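Local coordinates for structural protein ORF273 (Acidianus two-tailed virus, PDB 4ART), which is a thermo- and acid-stable structural protein of an archaeal virus, presumably a component of the virion, whose precise role is not established, at residues S164-L169 with Q241-T245; D105-P111 with A156-Y160; F119-K123 with T134-Y140. All coordinates share one frame; numbering follows the deposited sequence.

Contact 1: residues S164-L169 with Q241-T245; sequences SLARAL and QLFPT
One face of the Phe243 ring is covered by the methyl group of Ala168: CB stands 3.8 Å from the ring centroid and only 6° off its normal, a CH-pi contact over the middle of the ring. At the edge, in the ring plane, comes Leu169, whose CD2 lies 3.6 Å from Phe243 CZ; the two side chains run at about a right angle to each other. Leu165 arrives more obliquely, its CD1 3.8 Å from Phe243 CD2. A chi1 of -163° sets CG of Leu165 beside the carbonyl carbon, and from there CD1 reaches the ring.

Pro244 carries the packing past the ring. Its CD is 3.8 Å from Ala168 CB, and its CG is 3.8 Å from Ser164 CB, so the pyrrolidine lies along the side of the helix that bears Ser164 and Ala168, one turn apart. Small side chains suit both positions: they let a flat ring and a proline come close to the helix surface. Phe243 is the first residue to leave helical geometry at the end of helix 229-242, and the proline after it, which has no N-H to donate, continues in an extended conformation. The side-chain packing is apolar, and the contact is partly buried.

It thus joins the C-terminal part of helix 162-168 to the exit from helix 229-242. Behind it, Leu165 and Leu169 also pack on Ile116 of helix 113-123, while the Phe243 ring meets that of Tyr239 in helix 229-242 and touches Leu205 in a loop.

Contact 2: residues D105-P111 with A156-Y160; sequences DIDYGLP and AVNIY
Ile106 and Ala156 form the tight end of a helix-on-sheet contact, in which the end of helix 99-108 and the turn after it lie over strand 154-161, an inner strand of the mixed sheet. Ile106 CG1 comes within 3.6 Å of Ala156 CB; the short alanine lets the branched isoleucine settle close to the strand. At the other end Tyr160 reaches up from the strand. Pro111 CD sits over the centre of one ring face, 4.2 Å from the centroid, a CH-pi contact, and Leu110 CD2 meets Tyr160 CE2 at 3.9 Å.

Between these apolar ends the packing is looser and polar, and a water sits between the segments. Asn158 points its amide into this middle region, where its OD1 is hydrogen-bonded to Gln248 NE2 on the neighbouring strand 247-253. Gly109, at the centre of an inverse gamma turn, presents its carbonyl towards the strand, and a tyrosine suits position 160 because its ring packs while its hydroxyl reaches the water. Lying in the plane of that ring, at its edge, the water links helix end, turn and strand: it is 3.1 Å from Asp105 O, 3.1 Å from Gly109 O and 2.8 Å from Tyr160 OH.

Contact 3: residues F119-K123 with T134-Y140; sequences FYLEK and TPNLKYY
Phe119 and Leu137 make the apolar heart of a contact in which the last turn of helix 113-123 packs on the loop that leads into strand 139-146 of the mixed sheet. Leu137 CD2 is set over the centre of one face of the Phe119 ring, 3.4 Å from the centroid and 15° off the normal, a close CH-pi contact. With CG of Leu137 anti to the backbone N (chi1 -165°), this methyl can extend from the loop to the helix. Tyr140 CD1 stands at the edge of the same ring, near its plane, 4.3 Å from Phe119 CE2. A broad aromatic suits position 119, since the ring offers its face to the loop and its edge to the strand; Phe90 of strand 87-96 adds an edge-to-face partner, and Ile162 also touches it.

Two direct hydrogen bonds join the segments. The backbone N-H of Thr134 donates to Glu122 OE1 over 3.1 Å at 153°, approaching from well above the carboxylate plane. The extended glutamate is long enough to span from the helix to the loop backbone. A water also donates to OE1 and weakly accepts from Thr134 OG1, so it bridges the two side chains, while OE2 makes a weak hydrogen bond to a glycerol, probably carried over from crystallisation. The second bond, from Lys123 NZ to Leu137 O, is weak at 3.3 Å, and the same amine has a long, weak ion pair with Asp163.

Packing along the lysine completes the contact. A long, flexible residue suits this place, since its extended chain follows the loop before delivering the amine; at its near end, Lys123 CG lies 3.3 Å from Pro135 O.

The three contacts build on one side of the mixed sheet, where helices 99-108, 113-123 and 162-168 gather. Contacts 2 and 3 share the sheet: strands 154-161 and 139-146 are neighbours, with Tyr160 N 2.8 Å from Tyr140 O in a probable hydrogen bond, and Pro111 CB packs 3.3 Å from Tyr140 CE2. Contact 3 is nested within the chain loop that contact 2 closes. Contact 1 follows both, meeting contact 2 where Leu165 CD1 lies 3.7 Å from Leu110 CD2, and contact 3 through Ala166 CB, 3.7 Å from Tyr120 CD1. No active site is known; the glycerol near contact 3, beside Glu122, probably comes from the crystallisation liquor.

Contact 1: residues S164-L169 with Q241-T245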
ATOM      1  N   SER A 164     -13.087 -18.420   5.720  1.00 31.78           N
ATOM      2  CA  SER A 164     -12.940 -18.931   4.354  1.00 31.48           C
ATOM      3  C   SER A 164     -11.658 -18.416   3.771  1.00 34.18           C
ATOM      4  O   SER A 164     -10.889 -19.195   3.216  1.00 34.94           O
ATOM      5  CB  SER A 164     -14.120 -18.495   3.490  1.00 33.77           C
ATOM      6  OG  SER A 164     -15.108 -19.500   3.537  1.00 52.50           O
ATOM      7  N   LEU A 165     -11.403 -17.119   3.938  1.00 29.63           N
ATOM      8  CA  LEU A 165     -10.184 -16.486   3.486  1.00 28.21           C
ATOM      9  C   LEU A 165      -8.946 -17.076   4.176  1.00 30.13           C
ATOM     10  O   LEU A 165      -7.971 -17.402   3.499  1.00 28.89           O
ATOM     11  CB  LEU A 165     -10.279 -14.971   3.733  1.00 27.81           C
ATOM     12  CG  LEU A 165      -9.294 -14.125   2.990  1.00 29.34           C
ATOM     13  CD1 LEU A 165      -9.240 -14.498   1.493  1.00 33.64           C
ATOM     14  CD2 LEU A 165      -9.657 -12.683   3.124  1.00 27.65           C
ATOM     15  N   ALA A 166      -8.995 -17.234   5.510  1.00 27.87           N
ATOM     16  CA  ALA A 166      -7.876 -17.784   6.288  1.00 27.63           C
ATOM     17  C   ALA A 166      -7.530 -19.207   5.812  1.00 32.41           C
ATOM     18  O   ALA A 166      -6.349 -19.519   5.661  1.00 31.83           O
ATOM     19  CB  ALA A 166      -8.206 -17.787   7.796  1.00 28.84           C
ATOM     20  N   ARG A 167      -8.565 -20.048   5.542  1.00 29.79           N
ATOM     21  CA  ARG A 167      -8.413 -21.409   5.054  1.00 29.73           C
ATOM     22  C   ARG A 167      -7.734 -21.438   3.694  1.00 33.68           C
ATOM     23  O   ARG A 167      -6.845 -22.245   3.505  1.00 33.08           O
ATOM     24  CB  ARG A 167      -9.773 -22.133   4.983  1.00 27.72           C
ATOM     25  CG  ARG A 167     -10.229 -22.680   6.316  1.00 39.40           C
ATOM     26  CD  ARG A 167     -11.379 -23.666   6.169  1.00 45.88           C
ATOM     27  NE  ARG A 167     -12.609 -23.030   5.692  1.00 52.77           N
ATOM     28  CZ  ARG A 167     -13.504 -22.452   6.486  1.00 71.22           C
ATOM     29  NH1 ARG A 167     -13.306 -22.406   7.802  1.00 60.02           N
ATOM     30  NH2 ARG A 167     -14.604 -21.913   5.973  1.00 47.24           N
ATOM     31  N   ALA A 168      -8.150 -20.572   2.752  1.00 30.84           N
ATOM     32  CA  ALA A 168      -7.561 -20.491   1.401  1.00 29.94           C
ATOM     33  C   ALA A 168      -6.105 -20.034   1.458  1.00 33.98           C
ATOM     34  O   ALA A 168      -5.329 -20.371   0.573  1.00 35.71           O
ATOM     35  CB  ALA A 168      -8.372 -19.545   0.525  1.00 29.21           C
ATOM     36  N   LEU A 169      -5.751 -19.253   2.487  1.00 30.08           N
ATOM     37  CA  LEU A 169      -4.403 -18.746   2.707  1.00 28.00           C
ATOM     38  C   LEU A 169      -3.564 -19.764   3.464  1.00 34.85           C
ATOM     39  O   LEU A 169      -2.374 -19.526   3.697  1.00 36.89           O
ATOM     40  CB  LEU A 169      -4.446 -17.392   3.468  1.00 27.24           C
ATOM     41  CG  LEU A 169      -4.805 -16.173   2.629  1.00 30.42           C
ATOM     42  CD1 LEU A 169      -5.155 -14.974   3.524  1.00 27.00           C
ATOM     43  CD2 LEU A 169      -3.667 -15.845   1.624  1.00 29.92           C
ATOM     44  N   GLN A 241     -10.717 -19.707  -8.657  1.00 39.55           N
ATOM     45  CA  GLN A 241     -11.026 -21.098  -8.340  1.00 40.42           C
ATOM     46  C   GLN A 241     -10.837 -21.451  -6.857  1.00 46.65           C
ATOM     47  O   GLN A 241     -11.753 -21.988  -6.232  1.00 48.96           O
ATOM     48  CB  GLN A 241     -10.172 -22.064  -9.192  1.00 42.37           C
ATOM     49  CG  GLN A 241     -10.421 -22.017 -10.691  1.00 58.57           C
ATOM     50  CD  GLN A 241     -11.793 -22.491 -11.079  1.00 70.18           C
ATOM     51  OE1 GLN A 241     -12.120 -23.685 -10.970  1.00 69.38           O
ATOM     52  NE2 GLN A 241     -12.613 -21.557 -11.563  1.00 42.76           N
ATOM     53  N   LEU A 242      -9.648 -21.159  -6.308  1.00 42.41           N
ATOM     54  CA  LEU A 242      -9.226 -21.546  -4.969  1.00 42.01           C
ATOM     55  C   LEU A 242      -9.686 -20.694  -3.800  1.00 43.35           C
ATOM     56  O   LEU A 242      -9.846 -21.204  -2.694  1.00 44.08           O
ATOM     57  CB  LEU A 242      -7.685 -21.720  -4.950  1.00 42.66           C
ATOM     58  CG  LEU A 242      -7.085 -22.683  -5.995  1.00 49.92           C
ATOM     59  CD1 LEU A 242      -5.571 -22.772  -5.846  1.00 51.77           C
ATOM     60  CD2 LEU A 242      -7.688 -24.073  -5.885  1.00 53.13           C
ATOM     61  N   PHE A 243      -9.796 -19.405  -4.010  1.00 36.88           N
ATOM     62  CA  PHE A 243     -10.129 -18.469  -2.948  1.00 34.58           C
ATOM     63  C   PHE A 243     -11.642 -18.249  -2.890  1.00 39.12           C
ATOM     64  O   PHE A 243     -12.314 -18.410  -3.903  1.00 38.14           O
ATOM     65  CB  PHE A 243      -9.360 -17.156  -3.173  1.00 34.24           C
ATOM     66  CG  PHE A 243      -8.002 -17.126  -2.513  1.00 34.65           C
ATOM     67  CD1 PHE A 243      -7.022 -18.054  -2.855  1.00 36.64           C
ATOM     68  CD2 PHE A 243      -7.722 -16.213  -1.513  1.00 35.22           C
ATOM     69  CE1 PHE A 243      -5.769 -18.046  -2.220  1.00 39.29           C
ATOM     70  CE2 PHE A 243      -6.472 -16.203  -0.880  1.00 35.42           C
ATOM     71  CZ  PHE A 243      -5.511 -17.125  -1.234  1.00 35.63           C
ATOM     72  N   PRO A 244     -12.207 -17.915  -1.714  1.00 34.72           N
ATOM     73  CA  PRO A 244     -13.655 -17.648  -1.667  1.00 33.81           C
ATOM     74  C   PRO A 244     -14.036 -16.353  -2.423  1.00 36.04           C
ATOM     75  O   PRO A 244     -13.371 -15.326  -2.313  1.00 37.46           O
ATOM     76  CB  PRO A 244     -13.925 -17.517  -0.160  1.00 35.11           C
ATOM     77  CG  PRO A 244     -12.623 -16.983   0.402  1.00 38.61           C
ATOM     78  CD  PRO A 244     -11.561 -17.684  -0.398  1.00 34.67           C
ATOM     79  N   THR A 245     -15.090 -16.421  -3.211  1.00 30.43           N
ATOM     80  CA  THR A 245     -15.589 -15.283  -3.960  1.00 29.69           C
ATOM     81  C   THR A 245     -16.196 -14.277  -2.937  1.00 33.86           C
ATOM     82  O   THR A 245     -17.056 -14.690  -2.132  1.00 31.40           O
ATOM     83  CB  THR A 245     -16.681 -15.753  -4.993  1.00 30.74           C
ATOM     84  OG1 THR A 245     -16.169 -16.821  -5.776  1.00 30.09           O
ATOM     85  CG2 THR A 245     -17.066 -14.657  -5.937  1.00 26.47           C
TER

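Contact 2: residues D105-P111 with A156-Y160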
ATOM      1  N   ASP A 105      -8.693  -2.673  -7.450  1.00 40.40           N
ATOM      2  CA  ASP A 105      -8.994  -2.735  -6.025  1.00 39.67           C
ATOM      3  C   ASP A 105     -10.253  -3.575  -5.764  1.00 44.75           C
ATOM      4  O   ASP A 105     -10.260  -4.322  -4.809  1.00 44.53           O
ATOM      5  CB  ASP A 105      -9.173  -1.322  -5.442  1.00 42.02           C
ATOM      6  CG  ASP A 105      -7.897  -0.496  -5.314  1.00 55.63           C
ATOM      7  OD1 ASP A 105      -6.817  -0.979  -5.767  1.00 55.58           O
ATOM      8  OD2 ASP A 105      -7.982   0.648  -4.813  1.00 62.35           O
ATOM      9  N   ILE A 106     -11.292  -3.479  -6.642  1.00 41.96           N
ATOM     10  CA  ILE A 106     -12.565  -4.240  -6.582  1.00 42.75           C
ATOM     11  C   ILE A 106     -12.293  -5.740  -6.718  1.00 49.06           C
ATOM     12  O   ILE A 106     -12.793  -6.546  -5.935  1.00 48.37           O
ATOM     13  CB  ILE A 106     -13.535  -3.816  -7.747  1.00 45.73           C
ATOM     14  CG1 ILE A 106     -14.121  -2.422  -7.565  1.00 45.88           C
ATOM     15  CG2 ILE A 106     -14.657  -4.855  -8.010  1.00 47.98           C
ATOM     16  CD1 ILE A 106     -14.965  -1.989  -8.803  1.00 46.02           C
ATOM     17  N   ASP A 107     -11.542  -6.091  -7.766  1.00 48.29           N
ATOM     18  CA  ASP A 107     -11.255  -7.459  -8.185  1.00 49.06           C
ATOM     19  C   ASP A 107     -10.136  -8.187  -7.402  1.00 51.31           C
ATOM     20  O   ASP A 107     -10.179  -9.414  -7.277  1.00 50.94           O
ATOM     21  CB  ASP A 107     -11.062  -7.491  -9.724  1.00 53.10           C
ATOM     22  CG  ASP A 107     -12.258  -6.951 -10.508  1.00 67.19           C
ATOM     23  OD1 ASP A 107     -13.418  -7.253 -10.113  1.00 69.71           O
ATOM     24  OD2 ASP A 107     -12.037  -6.242 -11.526  1.00 72.43           O
ATOM     25  N   TYR A 108      -9.197  -7.423  -6.793  1.00 47.75           N
ATOM     26  CA  TYR A 108      -8.050  -7.938  -6.026  1.00 49.25           C
ATOM     27  C   TYR A 108      -7.799  -7.245  -4.684  1.00 53.54           C
ATOM     28  O   TYR A 108      -6.746  -7.460  -4.085  1.00 55.65           O
ATOM     29  CB  TYR A 108      -6.758  -7.828  -6.853  1.00 53.21           C
ATOM     30  CG  TYR A 108      -6.746  -8.637  -8.129  1.00 56.56           C
ATOM     31  CD1 TYR A 108      -7.266  -8.117  -9.311  1.00 57.90           C
ATOM     32  CD2 TYR A 108      -6.171  -9.903  -8.168  1.00 59.67           C
ATOM     33  CE1 TYR A 108      -7.260  -8.858 -10.491  1.00 60.11           C
ATOM     34  CE2 TYR A 108      -6.128 -10.641  -9.352  1.00 61.81           C
ATOM     35  CZ  TYR A 108      -6.680 -10.115 -10.510  1.00 71.80           C
ATOM     36  OH  TYR A 108      -6.640 -10.829 -11.684  1.00 79.55           O
ATOM     37  N   GLY A 109      -8.750  -6.449  -4.210  1.00 47.24           N
ATOM     38  CA  GLY A 109      -8.629  -5.706  -2.962  1.00 45.41           C
ATOM     39  C   GLY A 109      -8.799  -6.553  -1.725  1.00 45.74           C
ATOM     40  O   GLY A 109      -9.639  -6.261  -0.856  1.00 42.78           O
ATOM     41  N   LEU A 110      -7.941  -7.585  -1.622  1.00 40.52           N
ATOM     42  CA  LEU A 110      -7.935  -8.493  -0.499  1.00 38.15           C
ATOM     43  C   LEU A 110      -7.498  -7.772   0.748  1.00 39.27           C
ATOM     44  O   LEU A 110      -6.655  -6.887   0.691  1.00 37.33           O
ATOM     45  CB  LEU A 110      -6.970  -9.660  -0.756  1.00 38.86           C
ATOM     46  CG  LEU A 110      -7.554 -10.832  -1.545  1.00 41.97           C
ATOM     47  CD1 LEU A 110      -6.481 -11.713  -2.055  1.00 42.98           C
ATOM     48  CD2 LEU A 110      -8.480 -11.653  -0.699  1.00 41.11           C
ATOM     49  N   PRO A 111      -8.027  -8.171   1.900  1.00 36.17           N
ATOM     50  CA  PRO A 111      -7.510  -7.619   3.155  1.00 35.96           C
ATOM     51  C   PRO A 111      -6.045  -7.922   3.296  1.00 37.30           C
ATOM     52  O   PRO A 111      -5.517  -8.885   2.736  1.00 33.64           O
ATOM     53  CB  PRO A 111      -8.232  -8.414   4.231  1.00 38.06           C
ATOM     54  CG  PRO A 111      -8.783  -9.586   3.545  1.00 42.36           C
ATOM     55  CD  PRO A 111      -9.024  -9.231   2.135  1.00 37.62           C
ATOM     56  N   ALA A 156     -18.108   0.426  -4.581  1.00 29.70           N
ATOM     57  CA  ALA A 156     -18.096  -1.023  -4.679  1.00 29.02           C
ATOM     58  C   ALA A 156     -17.793  -1.548  -3.287  1.00 29.68           C
ATOM     59  O   ALA A 156     -16.889  -1.057  -2.616  1.00 28.17           O
ATOM     60  CB  ALA A 156     -17.049  -1.499  -5.662  1.00 29.45           C
ATOM     61  N   VAL A 157     -18.618  -2.465  -2.817  1.00 25.19           N
ATOM     62  CA  VAL A 157     -18.464  -3.029  -1.483  1.00 23.81           C
ATOM     63  C   VAL A 157     -18.189  -4.528  -1.700  1.00 29.99           C
ATOM     64  O   VAL A 157     -19.012  -5.217  -2.314  1.00 30.02           O
ATOM     65  CB  VAL A 157     -19.732  -2.807  -0.612  1.00 25.62           C
ATOM     66  CG1 VAL A 157     -19.536  -3.368   0.797  1.00 24.67           C
ATOM     67  CG2 VAL A 157     -20.171  -1.341  -0.572  1.00 24.89           C
ATOM     68  N   ASN A 158     -17.045  -5.009  -1.194  1.00 26.06           N
ATOM     69  CA  ASN A 158     -16.598  -6.415  -1.262  1.00 26.09           C
ATOM     70  C   ASN A 158     -16.594  -7.026   0.126  1.00 28.56           C
ATOM     71  O   ASN A 158     -15.865  -6.563   0.986  1.00 26.99           O
ATOM     72  CB  ASN A 158     -15.178  -6.508  -1.878  1.00 27.70           C
ATOM     73  CG  ASN A 158     -15.170  -6.179  -3.350  1.00 54.60           C
ATOM     74  OD1 ASN A 158     -16.009  -6.621  -4.096  1.00 53.61           O
ATOM     75  ND2 ASN A 158     -14.480  -5.134  -3.747  1.00 57.77           N
ATOM     76  N   ILE A 159     -17.393  -8.080   0.332  1.00 27.15           N
ATOM     77  CA  ILE A 159     -17.524  -8.757   1.613  1.00 26.54           C
ATOM     78  C   ILE A 159     -16.849 -10.119   1.601  1.00 31.49           C
ATOM     79  O   ILE A 159     -17.247 -11.016   0.859  1.00 28.21           O
ATOM     80  CB  ILE A 159     -19.010  -8.800   2.054  1.00 29.88           C
ATOM     81  CG1 ILE A 159     -19.604  -7.369   2.099  1.00 32.11           C
ATOM     82  CG2 ILE A 159     -19.124  -9.488   3.383  1.00 29.14           C
ATOM     83  CD1 ILE A 159     -21.055  -7.317   2.101  1.00 38.49           C
ATOM     84  N   TYR A 160     -15.860 -10.292   2.482  1.00 31.40           N
ATOM     85  CA  TYR A 160     -15.100 -11.544   2.602  1.00 30.19           C
ATOM     86  C   TYR A 160     -15.411 -12.183   3.933  1.00 32.75           C
ATOM     87  O   TYR A 160     -15.408 -11.509   4.955  1.00 32.02           O
ATOM     88  CB  TYR A 160     -13.577 -11.252   2.553  1.00 29.86           C
ATOM     89  CG  TYR A 160     -13.102 -10.559   1.290  1.00 29.93           C
ATOM     90  CD1 TYR A 160     -13.137  -9.173   1.176  1.00 29.03           C
ATOM     91  CD2 TYR A 160     -12.656 -11.295   0.189  1.00 31.89           C
ATOM     92  CE1 TYR A 160     -12.738  -8.535   0.005  1.00 29.20           C
ATOM     93  CE2 TYR A 160     -12.233 -10.669  -0.975  1.00 30.05           C
ATOM     94  CZ  TYR A 160     -12.289  -9.290  -1.070  1.00 35.31           C
ATOM     95  OH  TYR A 160     -11.838  -8.682  -2.211  1.00 38.02           O
TER
HETATM   96  O   HOH W   1     -12.030  -6.002  -2.862  1.00 44.20           O

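Contact 3: residues F119-K123 with T134-Y140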
ATOM      1  N   PHE A 119      -7.123 -11.505  12.834  1.00 34.13           N
ATOM      2  CA  PHE A 119      -8.535 -11.868  12.939  1.00 34.90           C
ATOM      3  C   PHE A 119      -8.717 -13.387  13.128  1.00 37.23           C
ATOM      4  O   PHE A 119      -9.472 -13.773  14.006  1.00 37.73           O
ATOM      5  CB  PHE A 119      -9.333 -11.329  11.731  1.00 36.47           C
ATOM      6  CG  PHE A 119      -9.333  -9.808  11.530  1.00 38.94           C
ATOM      7  CD1 PHE A 119      -9.107  -8.946  12.593  1.00 43.27           C
ATOM      8  CD2 PHE A 119      -9.631  -9.245  10.285  1.00 41.75           C
ATOM      9  CE1 PHE A 119      -9.159  -7.541  12.411  1.00 45.39           C
ATOM     10  CE2 PHE A 119      -9.675  -7.837  10.113  1.00 44.91           C
ATOM     11  CZ  PHE A 119      -9.434  -7.005  11.173  1.00 44.09           C
ATOM     12  N   TYR A 120      -7.979 -14.238  12.373  1.00 31.54           N
ATOM     13  CA  TYR A 120      -8.067 -15.705  12.524  1.00 32.05           C
ATOM     14  C   TYR A 120      -7.559 -16.130  13.888  1.00 36.02           C
ATOM     15  O   TYR A 120      -8.247 -16.887  14.576  1.00 37.20           O
ATOM     16  CB  TYR A 120      -7.313 -16.484  11.408  1.00 33.54           C
ATOM     17  CG  TYR A 120      -7.203 -17.973  11.717  1.00 35.45           C
ATOM     18  CD1 TYR A 120      -8.236 -18.851  11.391  1.00 37.19           C
ATOM     19  CD2 TYR A 120      -6.099 -18.490  12.401  1.00 36.70           C
ATOM     20  CE1 TYR A 120      -8.181 -20.202  11.750  1.00 39.82           C
ATOM     21  CE2 TYR A 120      -6.015 -19.845  12.734  1.00 38.77           C
ATOM     22  CZ  TYR A 120      -7.060 -20.698  12.409  1.00 47.02           C
ATOM     23  OH  TYR A 120      -6.980 -22.027  12.764  1.00 50.63           O
ATOM     24  N   LEU A 121      -6.336 -15.672  14.276  1.00 31.03           N
ATOM     25  CA  LEU A 121      -5.742 -16.022  15.562  1.00 31.66           C
ATOM     26  C   LEU A 121      -6.672 -15.741  16.732  1.00 38.34           C
ATOM     27  O   LEU A 121      -6.887 -16.614  17.567  1.00 37.98           O
ATOM     28  CB  LEU A 121      -4.391 -15.336  15.765  1.00 31.24           C
ATOM     29  CG  LEU A 121      -3.206 -15.870  14.941  1.00 34.49           C
ATOM     30  CD1 LEU A 121      -2.046 -14.929  15.032  1.00 31.60           C
ATOM     31  CD2 LEU A 121      -2.777 -17.273  15.367  1.00 38.26           C
ATOM     32  N   GLU A 122      -7.262 -14.547  16.759  1.00 37.65           N
ATOM     33  CA  GLU A 122      -8.170 -14.111  17.826  1.00 39.09           C
ATOM     34  C   GLU A 122      -9.493 -14.845  17.845  1.00 46.42           C
ATOM     35  O   GLU A 122     -10.031 -15.111  18.926  1.00 48.24           O
ATOM     36  CB  GLU A 122      -8.378 -12.604  17.774  1.00 39.63           C
ATOM     37  CG  GLU A 122      -7.110 -11.917  18.197  1.00 47.01           C
ATOM     38  CD  GLU A 122      -6.984 -10.416  18.057  1.00 60.14           C
ATOM     39  OE1 GLU A 122      -7.919  -9.741  17.566  1.00 51.17           O
ATOM     40  OE2 GLU A 122      -5.942  -9.905  18.515  1.00 46.36           O
ATOM     41  N   LYS A 123     -10.008 -15.180  16.659  1.00 43.15           N
ATOM     42  CA  LYS A 123     -11.257 -15.926  16.511  1.00 44.51           C
ATOM     43  C   LYS A 123     -11.036 -17.358  16.992  1.00 50.05           C
ATOM     44  O   LYS A 123     -11.948 -17.927  17.557  1.00 51.06           O
ATOM     45  CB  LYS A 123     -11.783 -15.882  15.055  1.00 44.99           C
ATOM     46  CG  LYS A 123     -13.283 -16.024  14.948  1.00 63.89           C
ATOM     47  CD  LYS A 123     -13.786 -16.125  13.520  1.00 66.28           C
ATOM     48  CE  LYS A 123     -15.274 -16.344  13.536  1.00 62.32           C
ATOM     49  NZ  LYS A 123     -15.892 -16.187  12.193  1.00 78.66           N
ATOM     50  N   THR A 134     -10.545  -9.283  19.119  1.00 50.28           N
ATOM     51  CA  THR A 134     -11.858  -9.110  18.440  1.00 49.76           C
ATOM     52  C   THR A 134     -12.284 -10.553  18.080  1.00 53.24           C
ATOM     53  O   THR A 134     -12.098 -11.008  16.936  1.00 51.05           O
ATOM     54  CB  THR A 134     -11.722  -8.150  17.234  1.00 56.51           C
ATOM     55  OG1 THR A 134     -10.959  -7.002  17.632  1.00 55.71           O
ATOM     56  CG2 THR A 134     -13.014  -7.712  16.661  1.00 56.97           C
ATOM     57  N   PRO A 135     -12.752 -11.325  19.092  1.00 51.17           N
ATOM     58  CA  PRO A 135     -13.026 -12.744  18.847  1.00 50.63           C
ATOM     59  C   PRO A 135     -14.242 -13.103  18.016  1.00 51.39           C
ATOM     60  O   PRO A 135     -14.287 -14.237  17.552  1.00 51.66           O
ATOM     61  CB  PRO A 135     -13.124 -13.327  20.268  1.00 53.98           C
ATOM     62  CG  PRO A 135     -13.658 -12.222  21.064  1.00 59.42           C
ATOM     63  CD  PRO A 135     -12.991 -10.986  20.513  1.00 53.94           C
ATOM     64  N   ASN A 136     -15.236 -12.211  17.868  1.00 46.21           N
ATOM     65  CA  ASN A 136     -16.503 -12.552  17.169  1.00 43.85           C
ATOM     66  C   ASN A 136     -16.680 -11.948  15.750  1.00 44.55           C
ATOM     67  O   ASN A 136     -17.792 -11.882  15.185  1.00 42.89           O
ATOM     68  CB  ASN A 136     -17.681 -12.279  18.095  1.00 48.20           C
ATOM     69  CG  ASN A 136     -17.400 -12.723  19.525  1.00 69.80           C
ATOM     70  OD1 ASN A 136     -16.902 -13.832  19.789  1.00 61.74           O
ATOM     71  ND2 ASN A 136     -17.644 -11.849  20.480  1.00 62.01           N
ATOM     72  N   LEU A 137     -15.553 -11.517  15.183  1.00 40.15           N
ATOM     73  CA  LEU A 137     -15.467 -10.927  13.862  1.00 38.10           C
ATOM     74  C   LEU A 137     -15.707 -12.013  12.813  1.00 38.33           C
ATOM     75  O   LEU A 137     -15.018 -13.032  12.803  1.00 38.49           O
ATOM     76  CB  LEU A 137     -14.062 -10.356  13.737  1.00 37.94           C
ATOM     77  CG  LEU A 137     -13.772  -9.396  12.629  1.00 42.91           C
ATOM     78  CD1 LEU A 137     -14.681  -8.231  12.628  1.00 43.39           C
ATOM     79  CD2 LEU A 137     -12.448  -8.855  12.822  1.00 44.57           C
ATOM     80  N   LYS A 138     -16.703 -11.813  11.952  1.00 32.36           N
ATOM     81  CA  LYS A 138     -17.011 -12.799  10.909  1.00 31.48           C
ATOM     82  C   LYS A 138     -16.569 -12.296   9.529  1.00 34.19           C
ATOM     83  O   LYS A 138     -16.093 -13.084   8.710  1.00 32.44           O
ATOM     84  CB  LYS A 138     -18.506 -13.129  10.909  1.00 34.74           C
ATOM     85  CG  LYS A 138     -18.890 -14.328  10.029  1.00 41.67           C
ATOM     86  CD  LYS A 138     -20.362 -14.647  10.147  1.00 53.95           C
ATOM     87  CE  LYS A 138     -20.833 -15.717   9.197  1.00 60.47           C
ATOM     88  NZ  LYS A 138     -20.538 -17.078   9.718  1.00 70.67           N
ATOM     89  N   TYR A 139     -16.718 -10.984   9.272  1.00 29.01           N
ATOM     90  CA  TYR A 139     -16.444 -10.424   7.958  1.00 25.76           C
ATOM     91  C   TYR A 139     -15.422  -9.340   7.871  1.00 29.13           C
ATOM     92  O   TYR A 139     -15.279  -8.511   8.770  1.00 26.70           O
ATOM     93  CB  TYR A 139     -17.747  -9.903   7.326  1.00 27.07           C
ATOM     94  CG  TYR A 139     -18.793 -10.973   7.064  1.00 28.25           C
ATOM     95  CD1 TYR A 139     -18.731 -11.768   5.930  1.00 29.66           C
ATOM     96  CD2 TYR A 139     -19.885 -11.132   7.916  1.00 29.62           C
ATOM     97  CE1 TYR A 139     -19.715 -12.722   5.660  1.00 31.17           C
ATOM     98  CE2 TYR A 139     -20.871 -12.090   7.666  1.00 30.36           C
ATOM     99  CZ  TYR A 139     -20.780 -12.888   6.536  1.00 37.44           C
ATOM    100  OH  TYR A 139     -21.731 -13.852   6.262  1.00 40.76           O
ATOM    101  N   TYR A 140     -14.714  -9.348   6.742  1.00 27.43           N
ATOM    102  CA  TYR A 140     -13.802  -8.294   6.368  1.00 28.76           C
ATOM    103  C   TYR A 140     -14.438  -7.619   5.152  1.00 31.14           C
ATOM    104  O   TYR A 140     -14.777  -8.289   4.177  1.00 30.86           O
ATOM    105  CB  TYR A 140     -12.371  -8.797   6.059  1.00 32.21           C
ATOM    106  CG  TYR A 140     -11.547  -7.712   5.381  1.00 38.00           C
ATOM    107  CD1 TYR A 140     -10.942  -6.709   6.116  1.00 41.18           C
ATOM    108  CD2 TYR A 140     -11.472  -7.630   3.990  1.00 40.49           C
ATOM    109  CE1 TYR A 140     -10.250  -5.667   5.488  1.00 43.79           C
ATOM    110  CE2 TYR A 140     -10.811  -6.586   3.353  1.00 41.99           C
ATOM    111  CZ  TYR A 140     -10.185  -5.615   4.102  1.00 52.30           C
ATOM    112  OH  TYR A 140      -9.494  -4.640   3.419  1.00 57.75           O
TER
HETATM  113  O   HOH W   2      -7.597  -7.052  17.982  1.00 43.26           O